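Local coordinates for sterol regulatory element-binding protein cleavage-activating protein (Schizosaccharomyces pombe, PDB 4YHC) that escorts the Sre1 transcription factor precursor for its processing when sterol or oxygen is low, represented here by the WD40 domain, at residues S214-K217 / N218-T221; S10-T14 / L15-K19. The protein carries 9 engineered substitutions. All blocks are in the same frame, centred on the assembly; numbering follows the deposited sequence.

Contact 1 (S214-K217 / N218-T221); sequences SQNK and NYLT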
# COMPACT_ATOMS: atom_id res chain seq x y z
N SER A 214 -14.58 -10.55 15.66
CA SER A 214 -14.61 -12.03 15.67
C SER A 214 -14.23 -12.61 14.31
O SER A 214 -14.88 -12.31 13.31
CB SER A 214 -16.01 -12.54 16.02
OG SER A 214 -16.61 -11.80 17.07
N GLN A 215 -13.19 -13.45 14.25
CA GLN A 215 -13.02 -14.34 13.08
C GLN A 215 -14.15 -15.39 12.94
O GLN A 215 -14.94 -15.59 13.84
CB GLN A 215 -11.71 -15.08 13.15
CG GLN A 215 -11.60 -15.97 14.37
CD GLN A 215 -10.62 -17.06 14.13
OE1 GLN A 215 -9.51 -17.06 14.66
NE2 GLN A 215 -11.00 -18.01 13.30
N ASN A 216 -14.14 -16.08 11.80
CA ASN A 216 -15.04 -17.17 11.52
C ASN A 216 -14.94 -18.20 12.68
O ASN A 216 -13.87 -18.70 13.02
CB ASN A 216 -14.73 -17.73 10.10
CG ASN A 216 -15.71 -18.79 9.65
OD1 ASN A 216 -16.12 -19.65 10.43
ND2 ASN A 216 -16.04 -18.78 8.36
N LYS A 217 -16.03 -18.38 13.39
CA LYS A 217 -16.09 -19.25 14.55
C LYS A 217 -15.72 -20.72 14.28
O LYS A 217 -15.38 -21.43 15.19
CB LYS A 217 -17.45 -19.18 15.21
CG LYS A 217 -18.64 -18.86 14.29
CD LYS A 217 -18.77 -17.36 13.94
CE LYS A 217 -18.60 -17.05 12.45
NZ LYS A 217 -18.40 -15.58 12.31
N ASN A 218 -15.78 -21.17 13.01
CA ASN A 218 -15.32 -22.51 12.65
C ASN A 218 -13.85 -22.69 12.75
O ASN A 218 -13.41 -23.79 12.54
CB ASN A 218 -15.65 -22.85 11.20
CG ASN A 218 -17.08 -23.30 11.01
OD1 ASN A 218 -17.60 -24.06 11.79
ND2 ASN A 218 -17.72 -22.83 9.95
N TYR A 219 -13.08 -21.63 12.99
CA TYR A 219 -11.62 -21.66 12.82
C TYR A 219 -10.90 -20.94 13.95
O TYR A 219 -9.85 -20.36 13.74
CB TYR A 219 -11.25 -21.07 11.47
CG TYR A 219 -11.93 -21.77 10.31
CD1 TYR A 219 -11.50 -23.04 9.85
CD2 TYR A 219 -12.99 -21.19 9.68
CE1 TYR A 219 -12.15 -23.69 8.80
CE2 TYR A 219 -13.62 -21.82 8.61
CZ TYR A 219 -13.21 -23.06 8.18
OH TYR A 219 -13.85 -23.63 7.09
N LEU A 220 -11.47 -21.01 15.15
CA LEU A 220 -10.98 -20.26 16.32
C LEU A 220 -9.57 -20.61 16.82
O LEU A 220 -8.92 -19.77 17.45
CB LEU A 220 -11.98 -20.39 17.49
CG LEU A 220 -13.28 -19.60 17.36
CD1 LEU A 220 -14.40 -20.10 18.29
CD2 LEU A 220 -12.98 -18.10 17.55
N THR A 221 -9.07 -21.81 16.52
CA THR A 221 -7.72 -22.19 16.95
C THR A 221 -6.60 -21.75 15.99
O THR A 221 -5.41 -21.88 16.32
CB THR A 221 -7.56 -23.73 17.17
OG1 THR A 221 -7.56 -24.41 15.90
CG2 THR A 221 -8.67 -24.27 17.99
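Gln215 reaches over the turn made by Asn216 to Tyr219 with its side-chain amide, and NE2 reaches two carbonyls. Gln215 NE2 donates to Asn216 O at 3.0 Å and, in a weak, bent bond, to Tyr219 O at 2.7 Å. A bond of 3.0 Å from Tyr219 N to Asn216 O closes a type I beta turn with Lys217 and Asn218 at its corners. Asn216 O thus holds two donors, Gln215 NE2 and Tyr219 N, which come to it from opposite faces of its carbonyl plane. The side chain of Asn216 adds an Asx turn: Asn216 OD1 receives Asn218 N at 3.0 Å, in the carbonyl plane and with an N-H...O angle of 154°. Asn216 CG stands opposite its backbone N (chi1 -174°), which sends the amide alongside the Tyr219 ring, tilted 69° from it, with CB at the ring edge. Leu220 CD1 rests 3.5 Å from Lys217 O. Replacing Gln215 by an alanine would probably cost Asn216 O one of its two donors and leave the Tyr219 carbonyl without this partner. Further out, Asn216 ND2 bonds to Ser257 OG and Asn216 N to Asp245 OD2, both in the next blade of the propeller, while Gln215 and Tyr219 pack on Arg240. Asparagine suits its place because its amide accepts inward and donates outward; glutamine, one methylene longer, can span the turn. This interblade loop is probably shaped mainly by these amide and backbone hydrogen bonds.

Contact 2 (S10-T14 / L15-K19); sequences STDTT and LHEEK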
# COMPACT_ATOMS: atom_id res chain seq x y z
N SER A 10 15.38 -5.01 -26.68
CA SER A 10 14.86 -5.23 -27.99
C SER A 10 13.85 -4.15 -28.36
O SER A 10 13.05 -3.76 -27.54
CB SER A 10 14.22 -6.60 -28.08
OG SER A 10 15.25 -7.54 -27.92
N THR A 11 13.88 -3.71 -29.61
CA THR A 11 12.83 -2.86 -30.14
C THR A 11 11.47 -3.53 -30.09
O THR A 11 11.36 -4.72 -30.33
CB THR A 11 13.21 -2.43 -31.57
OG1 THR A 11 14.48 -1.75 -31.49
CG2 THR A 11 12.17 -1.49 -32.18
N ASP A 12 10.42 -2.79 -29.69
CA ASP A 12 9.07 -3.35 -29.60
C ASP A 12 8.57 -3.71 -31.02
O ASP A 12 8.83 -2.98 -31.96
CB ASP A 12 8.09 -2.36 -28.96
CG ASP A 12 8.46 -2.02 -27.54
OD1 ASP A 12 8.77 -2.95 -26.78
OD2 ASP A 12 8.51 -0.82 -27.18
N THR A 13 7.85 -4.82 -31.13
CA THR A 13 7.27 -5.22 -32.40
C THR A 13 5.75 -5.23 -32.42
O THR A 13 5.18 -5.66 -33.43
CB THR A 13 7.73 -6.65 -32.74
OG1 THR A 13 7.15 -7.60 -31.81
CG2 THR A 13 9.26 -6.74 -32.67
N THR A 14 5.10 -4.87 -31.30
CA THR A 14 3.61 -4.79 -31.21
C THR A 14 3.28 -3.62 -30.33
O THR A 14 4.12 -3.23 -29.50
CB THR A 14 2.89 -6.07 -30.68
OG1 THR A 14 2.96 -6.23 -29.23
CG2 THR A 14 3.46 -7.32 -31.37
N LEU A 15 2.12 -3.03 -30.56
CA LEU A 15 1.60 -1.98 -29.68
C LEU A 15 1.53 -2.49 -28.26
O LEU A 15 1.91 -1.75 -27.36
CB LEU A 15 0.23 -1.47 -30.10
CG LEU A 15 -0.09 -0.07 -29.53
CD1 LEU A 15 0.72 0.98 -30.30
CD2 LEU A 15 -1.58 0.30 -29.56
N HIS A 16 1.14 -3.73 -28.06
CA HIS A 16 1.11 -4.32 -26.70
C HIS A 16 2.44 -4.26 -25.99
O HIS A 16 2.49 -3.88 -24.81
CB HIS A 16 0.59 -5.75 -26.69
CG HIS A 16 -0.74 -5.90 -27.34
ND1 HIS A 16 -1.78 -5.01 -27.14
CD2 HIS A 16 -1.21 -6.84 -28.19
CE1 HIS A 16 -2.83 -5.39 -27.85
NE2 HIS A 16 -2.51 -6.51 -28.49
N GLU A 17 3.52 -4.57 -26.71
CA GLU A 17 4.87 -4.50 -26.14
C GLU A 17 5.27 -3.11 -25.85
O GLU A 17 5.93 -2.84 -24.88
CB GLU A 17 5.91 -5.08 -27.08
CG GLU A 17 5.72 -6.57 -27.20
CD GLU A 17 6.68 -7.18 -28.20
OE1 GLU A 17 7.21 -6.46 -29.10
OE2 GLU A 17 6.92 -8.38 -28.08
N GLU A 18 4.88 -2.21 -26.74
CA GLU A 18 5.22 -0.85 -26.57
C GLU A 18 4.69 -0.24 -25.25
O GLU A 18 5.34 0.58 -24.63
CB GLU A 18 4.71 -0.05 -27.78
CG GLU A 18 5.26 1.36 -27.76
CD GLU A 18 4.82 2.19 -28.95
OE1 GLU A 18 4.64 3.39 -28.72
OE2 GLU A 18 4.67 1.63 -30.08
N LYS A 19 3.48 -0.61 -24.88
CA LYS A 19 2.83 -0.14 -23.65
C LYS A 19 3.45 -0.69 -22.36
O LYS A 19 3.23 -0.15 -21.28
CB LYS A 19 1.38 -0.53 -23.70
CG LYS A 19 0.70 0.26 -24.79
CD LYS A 19 -0.78 0.16 -24.85
CE LYS A 19 -1.27 -1.26 -24.77
NZ LYS A 19 -2.69 -1.21 -24.37
O HOH W 1 8.07 0.02 -24.76
O HOH W 2 6.37 -0.60 -31.62
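Thr14 and Glu18 are joined by the first backbone bond of a short helix, Glu18 N to Thr14 O at 3.0 Å, and the incoming chain folds back until the CA atoms of Asp12 and Glu18 are 5.5 Å apart. Here the loop after strand 6-8 leads into helix 15-19 on the propeller surface. Thr14 is the N-cap: its OG1 accepts from Glu17 N at 3.1 Å. That hydroxyl lies between the backbone N and carbonyl carbon (chi1 78°), facing the first turn, and threonine suits the site because a short side chain can replace a missing backbone acceptor. Asp12 lies against the same turn, its OD2 3.3 Å from Glu18 CA. Asp12 OD1 is 4.5 Å from Glu17 OE1, a like-charge approach probably eased by Lys425 of strand 421-432, which forms a salt bridge with Asp12 OD1 and also donates to Glu17 O. Glutamate suits position Glu17 because its extended chain reaches back past the cap to Thr13. There the carboxylate collects two donors on a single oxygen: Thr13 N meets Glu17 OE1 at 2.7 Å, almost straight (170°) and nearly in line with the C-O bond, while Thr13 OG1 donates to Glu17 OE1 at 2.9 Å from 42° above the carboxylate plane.

Contact 2 comes first along the chain and contact 1 some 200 residues later, both at the surface of the WD40 propeller; their centres are 49 Å apart and their nearest atoms about 39 Å, without touching. The range 10-19 connects strand 6-8, at the edge of a five-stranded sheet, to strand 20-24, which pairs with strand 456-462 and so ties the N-terminal part to the C-terminal blade, as in the ring closure of other propellers. The range 214-221 instead links two successive four-stranded blades, 175-212 and 226-259. Only contact 1 falls within the region that, by similarity, interacts with Sre1. A beta turn at 214-221 and a capped helix start at 10-19 thus each lie in a connection between sheets.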